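PDB 5DAJ: NalD from Pseudomonas aeruginosa PAO1, which probably binds DNA as a TetR-family repressor of the MexAB-OprM multidrug efflux pump, whose expression is induced when novobiocin binds to the protein. Local coordinates for residues T13-A18 and A40-G45. Sequence-based numbering, arbitrary orientation.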
ATOM      1  N   THR A  13     -14.240 -24.074   6.220  1.00 51.38           N
ATOM      2  CA  THR A  13     -13.383 -23.927   5.029  1.00 53.96           C
ATOM      3  C   THR A  13     -14.212 -23.556   3.798  1.00 56.09           C
ATOM      4  O   THR A  13     -13.812 -22.680   3.020  1.00 61.47           O
ATOM      5  CB  THR A  13     -12.594 -25.215   4.726  1.00 56.43           C
ATOM      6  OG1 THR A  13     -11.934 -25.665   5.916  1.00 64.27           O
ATOM      7  CG2 THR A  13     -11.548 -24.971   3.640  1.00 54.14           C
ATOM      8  N   ALA A  14     -15.344 -24.240   3.630  1.00 49.07           N
ATOM      9  CA  ALA A  14     -16.262 -23.995   2.508  1.00 46.56           C
ATOM     10  C   ALA A  14     -16.719 -22.544   2.469  1.00 47.22           C
ATOM     11  O   ALA A  14     -16.676 -21.898   1.419  1.00 60.14           O
ATOM     12  CB  ALA A  14     -17.470 -24.903   2.609  1.00 43.51           C
ATOM     13  N   ILE A  15     -17.115 -22.042   3.631  1.00 42.94           N
ATOM     14  CA  ILE A  15     -17.515 -20.638   3.801  1.00 42.87           C
ATOM     15  C   ILE A  15     -16.379 -19.662   3.431  1.00 41.67           C
ATOM     16  O   ILE A  15     -16.615 -18.677   2.720  1.00 40.72           O
ATOM     17  CB  ILE A  15     -18.019 -20.353   5.247  1.00 44.39           C
ATOM     18  CG1 ILE A  15     -19.375 -21.035   5.471  1.00 44.94           C
ATOM     19  CG2 ILE A  15     -18.152 -18.857   5.508  1.00 42.08           C
ATOM     20  CD1 ILE A  15     -19.835 -21.062   6.915  1.00 46.70           C
ATOM     21  N   LEU A  16     -15.171 -19.927   3.931  1.00 39.19           N
ATOM     22  CA  LEU A  16     -14.012 -19.056   3.673  1.00 42.22           C
ATOM     23  C   LEU A  16     -13.620 -19.029   2.205  1.00 44.55           C
ATOM     24  O   LEU A  16     -13.235 -17.970   1.677  1.00 51.16           O
ATOM     25  CB  LEU A  16     -12.798 -19.439   4.544  1.00 46.08           C
ATOM     26  CG  LEU A  16     -12.971 -19.172   6.044  1.00 49.67           C
ATOM     27  CD1 LEU A  16     -11.795 -19.755   6.820  1.00 52.61           C
ATOM     28  CD2 LEU A  16     -13.106 -17.683   6.348  1.00 56.07           C
ATOM     29  N   LEU A  17     -13.672 -20.190   1.565  1.00 40.87           N
ATOM     30  CA  LEU A  17     -13.386 -20.276   0.130  1.00 49.57           C
ATOM     31  C   LEU A  17     -14.393 -19.479  -0.703  1.00 48.11           C
ATOM     32  O   LEU A  17     -14.006 -18.757  -1.630  1.00 58.42           O
ATOM     33  CB  LEU A  17     -13.375 -21.732  -0.342  1.00 56.16           C
ATOM     34  CG  LEU A  17     -12.069 -22.508  -0.108  1.00 64.79           C
ATOM     35  CD1 LEU A  17     -12.276 -23.971  -0.457  1.00 71.53           C
ATOM     36  CD2 LEU A  17     -10.913 -21.927  -0.921  1.00 71.54           C
ATOM     37  N   ALA A  18     -15.668 -19.622  -0.364  1.00 41.14           N
ATOM     38  CA  ALA A  18     -16.760 -18.864  -0.992  1.00 43.79           C
ATOM     39  C   ALA A  18     -16.571 -17.357  -0.846  1.00 44.11           C
ATOM     40  O   ALA A  18     -16.609 -16.617  -1.830  1.00 48.83           O
ATOM     41  CB  ALA A  18     -18.101 -19.266  -0.400  1.00 45.14           C
ATOM     42  N   ALA A  40     -21.705 -20.651  -0.669  1.00 50.25           N
ATOM     43  CA  ALA A  40     -21.071 -21.770   0.034  1.00 51.39           C
ATOM     44  C   ALA A  40     -21.967 -23.006   0.157  1.00 53.49           C
ATOM     45  O   ALA A  40     -21.505 -24.059   0.603  1.00 55.09           O
ATOM     46  CB  ALA A  40     -20.625 -21.329   1.420  1.00 52.84           C
ATOM     47  N   GLY A  41     -23.231 -22.881  -0.240  1.00 53.49           N
ATOM     48  CA  GLY A  41     -24.197 -23.981  -0.140  1.00 61.38           C
ATOM     49  C   GLY A  41     -24.572 -24.249   1.305  1.00 62.46           C
ATOM     50  O   GLY A  41     -24.557 -25.391   1.764  1.00 66.56           O
ATOM     51  N   VAL A  42     -24.919 -23.176   2.004  1.00 59.92           N
ATOM     52  CA  VAL A  42     -25.041 -23.180   3.459  1.00 55.24           C
ATOM     53  C   VAL A  42     -26.088 -22.147   3.890  1.00 52.66           C
ATOM     54  O   VAL A  42     -26.384 -21.213   3.155  1.00 51.22           O
ATOM     55  CB  VAL A  42     -23.630 -22.954   4.097  1.00 55.21           C
ATOM     56  CG1 VAL A  42     -23.632 -21.979   5.269  1.00 60.66           C
ATOM     57  CG2 VAL A  42     -23.014 -24.280   4.523  1.00 50.43           C
ATOM     58  N   THR A  43     -26.621 -22.319   5.096  1.00 52.65           N
ATOM     59  CA  THR A  43     -27.606 -21.374   5.665  1.00 55.29           C
ATOM     60  C   THR A  43     -26.929 -20.115   6.197  1.00 55.61           C
ATOM     61  O   THR A  43     -25.803 -20.175   6.713  1.00 62.73           O
ATOM     62  CB  THR A  43     -28.413 -21.995   6.826  1.00 59.12           C
ATOM     63  OG1 THR A  43     -27.534 -22.318   7.921  1.00 66.01           O
ATOM     64  CG2 THR A  43     -29.134 -23.252   6.362  1.00 60.92           C
ATOM     65  N   ARG A  44     -27.658 -19.002   6.169  1.00 54.88           N
ATOM     66  CA  ARG A  44     -27.197 -17.713   6.681  1.00 48.32           C
ATOM     67  C   ARG A  44     -26.908 -17.745   8.162  1.00 50.42           C
ATOM     68  O   ARG A  44     -26.072 -17.055   8.638  1.00 50.57           O
ATOM     69  CB  ARG A  44     -28.187 -16.623   6.356  1.00 54.77           C
ATOM     70  CG  ARG A  44     -27.829 -15.275   6.931  1.00 68.29           C
ATOM     71  CD  ARG A  44     -28.685 -14.183   6.326  1.00 71.76           C
ATOM     72  NE  ARG A  44     -28.728 -12.972   7.135  1.00 78.51           N
ATOM     73  CZ  ARG A  44     -29.833 -12.427   7.636  1.00 81.29           C
ATOM     74  NH1 ARG A  44     -31.023 -12.963   7.430  1.00 89.36           N
ATOM     75  NH2 ARG A  44     -29.746 -11.333   8.350  1.00 76.07           N
ATOM     76  N   GLY A  45     -27.628 -18.568   8.880  1.00 52.28           N
ATOM     77  CA  GLY A  45     -27.388 -18.834  10.298  1.00 51.62           C
ATOM     78  C   GLY A  45     -26.063 -19.499  10.597  1.00 51.28           C
ATOM     79  O   GLY A  45     -25.403 -19.169  11.584  1.00 62.79           O
TER
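In the TetR-type DNA-binding domain, the turn of the predicted helix-turn-helix motif meets the first helix where Ala-40, immediately before Gly-41, and Val-42 face Ala-14, Ile-15 and Ala-18 of helix 6-26. No hydrogen bond joins segments 13-18 and 40-45; the contact is apolar and small, with 182 Å² buried over both sides. Ala-40 has the largest share, 67 Å². Its CB sits in the groove between successive turns of the opposing helix, 3.7 Å from Ala-18 CB, 4.0 Å from Ile-15 CA and 4.0 Å from Ala-14 O, the carbonyl oxygen that accepts the helical bond from Ala-18 N. With methyl meeting methyl, the backbones come close, and the CA atoms of Ala-18 and Ala-40 lie 5.3 Å apart. Ile-15 extends the contact along the turn. Its CG1 is anti to the backbone carbonyl carbon (chi1 -70°) and its CD1 continues the chain in an extended form (chi2 168°), which carries CG1 past Ala-40 CB, 4.2 Å away, and CD1 on to Val-42 CG1, also at 4.2 Å. This buried side chain lies among all three helices of the DNA-binding bundle. Between Ala-40 and Val-42, Gly-41 is the first residue to leave helical geometry; it has a positive phi (71°), and two hydrogen bonds run back into the last turn, a Schellman motif. The extended backbone of Val-42 then leads to Thr-43, the N-cap of helix 44-51, whose OG1 accepts a hydrogen bond from Ala-46 N. Helix 44-51 is the second helix of the motif, the one that serves for DNA recognition in TetR relatives. Both Ile-15 and Val-42 also touch Val-47 on that helix, while Ile-15 further meets Ile-36 and Phe-51.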